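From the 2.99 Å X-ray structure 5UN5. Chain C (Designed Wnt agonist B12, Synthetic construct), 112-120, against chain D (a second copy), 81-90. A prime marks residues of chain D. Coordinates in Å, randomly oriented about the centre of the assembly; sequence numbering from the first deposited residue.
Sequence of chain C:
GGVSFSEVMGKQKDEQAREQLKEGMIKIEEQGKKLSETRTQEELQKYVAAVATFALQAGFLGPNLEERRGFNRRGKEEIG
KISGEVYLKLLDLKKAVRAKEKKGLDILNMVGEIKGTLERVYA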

# COMPACT_ATOMS: atom_id res chain seq x y z
N GLY C 112 -7.19 -2.99 -13.56
CA GLY C 112 -8.26 -2.63 -14.48
C GLY C 112 -7.75 -2.30 -15.87
O GLY C 112 -8.34 -2.72 -16.87
N GLU C 113 -6.65 -1.55 -15.95
CA GLU C 113 -6.07 -1.24 -17.25
C GLU C 113 -5.52 -2.48 -17.94
O GLU C 113 -5.56 -2.57 -19.17
CB GLU C 113 -4.96 -0.19 -17.10
CG GLU C 113 -5.47 1.17 -16.65
CD GLU C 113 -4.37 2.21 -16.60
OE1 GLU C 113 -3.19 1.85 -16.79
OE2 GLU C 113 -4.68 3.40 -16.36
N ILE C 114 -5.02 -3.45 -17.17
CA ILE C 114 -4.55 -4.69 -17.77
C ILE C 114 -5.72 -5.47 -18.35
O ILE C 114 -5.63 -6.04 -19.45
CB ILE C 114 -3.76 -5.52 -16.74
CG1 ILE C 114 -2.48 -4.79 -16.33
CG2 ILE C 114 -3.42 -6.90 -17.30
CD1 ILE C 114 -1.64 -5.56 -15.34
N LYS C 115 -6.84 -5.52 -17.63
CA LYS C 115 -8.03 -6.18 -18.15
C LYS C 115 -8.54 -5.48 -19.40
O LYS C 115 -8.98 -6.13 -20.36
CB LYS C 115 -9.12 -6.23 -17.08
N GLY C 116 -8.49 -4.14 -19.41
CA GLY C 116 -8.88 -3.40 -20.61
C GLY C 116 -7.95 -3.66 -21.78
O GLY C 116 -8.40 -3.84 -22.91
N THR C 117 -6.64 -3.68 -21.52
CA THR C 117 -5.68 -3.96 -22.58
C THR C 117 -5.85 -5.36 -23.14
O THR C 117 -5.68 -5.59 -24.35
CB THR C 117 -4.25 -3.76 -22.06
OG1 THR C 117 -4.15 -2.48 -21.42
CG2 THR C 117 -3.25 -3.82 -23.21
N LEU C 118 -6.21 -6.33 -22.29
CA LEU C 118 -6.41 -7.70 -22.76
C LEU C 118 -7.71 -7.87 -23.54
O LEU C 118 -7.83 -8.84 -24.30
CB LEU C 118 -6.38 -8.69 -21.59
CG LEU C 118 -5.04 -8.90 -20.88
CD1 LEU C 118 -5.18 -9.95 -19.79
CD2 LEU C 118 -3.97 -9.30 -21.88
N GLU C 119 -8.68 -6.98 -23.36
CA GLU C 119 -9.95 -7.13 -24.07
C GLU C 119 -9.82 -6.85 -25.56
O GLU C 119 -10.55 -7.43 -26.37
CB GLU C 119 -11.01 -6.22 -23.44
CG GLU C 119 -11.54 -6.73 -22.11
CD GLU C 119 -12.51 -5.75 -21.48
OE1 GLU C 119 -12.89 -4.78 -22.18
OE2 GLU C 119 -12.89 -5.94 -20.31
N ARG C 120 -8.89 -5.98 -25.94
CA ARG C 120 -8.66 -5.65 -27.34
C ARG C 120 -8.11 -6.83 -28.13
O ARG C 120 -7.26 -7.58 -27.64
CB ARG C 120 -7.72 -4.44 -27.46
CG ARG C 120 -8.33 -3.15 -26.93
CD ARG C 120 -7.42 -1.95 -27.16
NE ARG C 120 -6.17 -2.05 -26.43
CZ ARG C 120 -5.01 -2.41 -26.97
NH1 ARG C 120 -4.94 -2.70 -28.26
NH2 ARG C 120 -3.92 -2.47 -26.22
N LYS D 81 1.91 -5.22 -30.54
CA LYS D 81 1.78 -4.01 -29.74
C LYS D 81 1.03 -4.29 -28.44
O LYS D 81 1.39 -3.76 -27.38
CB LYS D 81 1.07 -2.92 -30.54
N ILE D 82 -0.03 -5.11 -28.50
CA ILE D 82 -0.80 -5.43 -27.31
C ILE D 82 0.05 -6.20 -26.30
O ILE D 82 0.03 -5.91 -25.10
CB ILE D 82 -2.06 -6.23 -27.69
CG1 ILE D 82 -2.94 -5.41 -28.63
CG2 ILE D 82 -2.84 -6.62 -26.44
CD1 ILE D 82 -4.25 -6.08 -28.99
N SER D 83 0.83 -7.18 -26.78
CA SER D 83 1.68 -7.95 -25.88
C SER D 83 2.70 -7.06 -25.19
O SER D 83 2.99 -7.24 -24.01
CB SER D 83 2.38 -9.06 -26.66
OG SER D 83 3.11 -9.91 -25.79
N GLY D 84 3.25 -6.08 -25.92
CA GLY D 84 4.20 -5.17 -25.31
C GLY D 84 3.57 -4.28 -24.25
O GLY D 84 4.18 -4.00 -23.21
N GLU D 85 2.34 -3.81 -24.50
CA GLU D 85 1.67 -2.95 -23.54
C GLU D 85 1.30 -3.71 -22.27
O GLU D 85 1.32 -3.12 -21.18
CB GLU D 85 0.43 -2.33 -24.17
CG GLU D 85 0.72 -1.40 -25.33
CD GLU D 85 -0.54 -0.83 -25.96
OE1 GLU D 85 -1.64 -1.20 -25.51
OE2 GLU D 85 -0.42 -0.03 -26.91
N VAL D 86 0.96 -4.99 -22.38
CA VAL D 86 0.58 -5.77 -21.21
C VAL D 86 1.79 -5.99 -20.30
O VAL D 86 1.71 -5.81 -19.08
CB VAL D 86 -0.05 -7.11 -21.63
CG1 VAL D 86 -0.30 -7.98 -20.41
CG2 VAL D 86 -1.35 -6.86 -22.38
N TYR D 87 2.93 -6.36 -20.89
CA TYR D 87 4.11 -6.65 -20.08
C TYR D 87 4.63 -5.39 -19.38
O TYR D 87 5.10 -5.46 -18.24
CB TYR D 87 5.21 -7.27 -20.94
CG TYR D 87 6.45 -7.64 -20.16
CD1 TYR D 87 6.39 -8.60 -19.15
CD2 TYR D 87 7.67 -7.05 -20.43
CE1 TYR D 87 7.52 -8.95 -18.43
CE2 TYR D 87 8.80 -7.39 -19.71
CZ TYR D 87 8.72 -8.34 -18.71
OH TYR D 87 9.85 -8.68 -18.00
N LEU D 88 4.55 -4.24 -20.05
CA LEU D 88 4.99 -3.00 -19.41
C LEU D 88 4.10 -2.64 -18.23
O LEU D 88 4.59 -2.15 -17.21
CB LEU D 88 5.01 -1.86 -20.43
CG LEU D 88 6.06 -1.93 -21.55
CD1 LEU D 88 5.93 -0.72 -22.46
CD2 LEU D 88 7.46 -2.03 -20.97
N LYS D 89 2.80 -2.88 -18.35
CA LYS D 89 1.89 -2.61 -17.24
C LYS D 89 2.14 -3.56 -16.08
O LYS D 89 2.03 -3.17 -14.91
CB LYS D 89 0.44 -2.70 -17.71
CG LYS D 89 0.02 -1.58 -18.64
CD LYS D 89 -1.47 -1.61 -18.92
CE LYS D 89 -1.90 -0.44 -19.78
NZ LYS D 89 -3.36 -0.42 -20.02
N LEU D 90 2.47 -4.82 -16.38
CA LEU D 90 2.76 -5.79 -15.32
C LEU D 90 3.97 -5.36 -14.50
O LEU D 90 3.99 -5.52 -13.27
CB LEU D 90 2.98 -7.17 -15.91
CG LEU D 90 1.74 -7.98 -16.30
CD1 LEU D 90 2.14 -9.27 -16.98
CD2 LEU D 90 0.89 -8.26 -15.07

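Two helices pack nearly antiparallel, at 170°, with axes 9.8 Å apart at closest approach, and Thr117 is the knob between them: its side chain sits among Ile82′, Glu85′, Val86′ and Lys89′. Its chi1 of -51° (m) sets the two branches to different work. Thr117 OG1 turns back along its own helix and donates to Glu113 O at 2.7 Å, so that Thr117 OG1 can accept from Lys89′ NZ at 2.6 Å; Thr117 CG2 meets Val86′ CG2 at 3.7 Å.

Lys89′ earns its large buried area by extension. With chi1 m and chi2 to chi4 all t, its chain spans the gap to the flank of the other helix, Lys89′ CB 3.8 Å from Ile114 CG1, and carries the ammonium to Thr117 OG1. There Lys89′ NZ also makes a weak hydrogen bond to Glu113 O, at 3.2 Å, and a long salt bridge to Glu113 OE1, at 4.0 Å.

Ile114 and Leu118 leave their backbone sideways, yet both m,t rotamers bring their ends nearer: Ile114 CD1 reaches Leu90′ CD2 at 3.7 Å, and Leu118 CD2 reaches Val86′ CG2 at 3.6 Å. At the far end Arg120 bends at chi3 (m), so that Arg120 NH2 pairs with Glu85′ OE1 in a 2.7 Å salt bridge while Arg120 NH1 lies 3.4 Å from Ile82′ CG1.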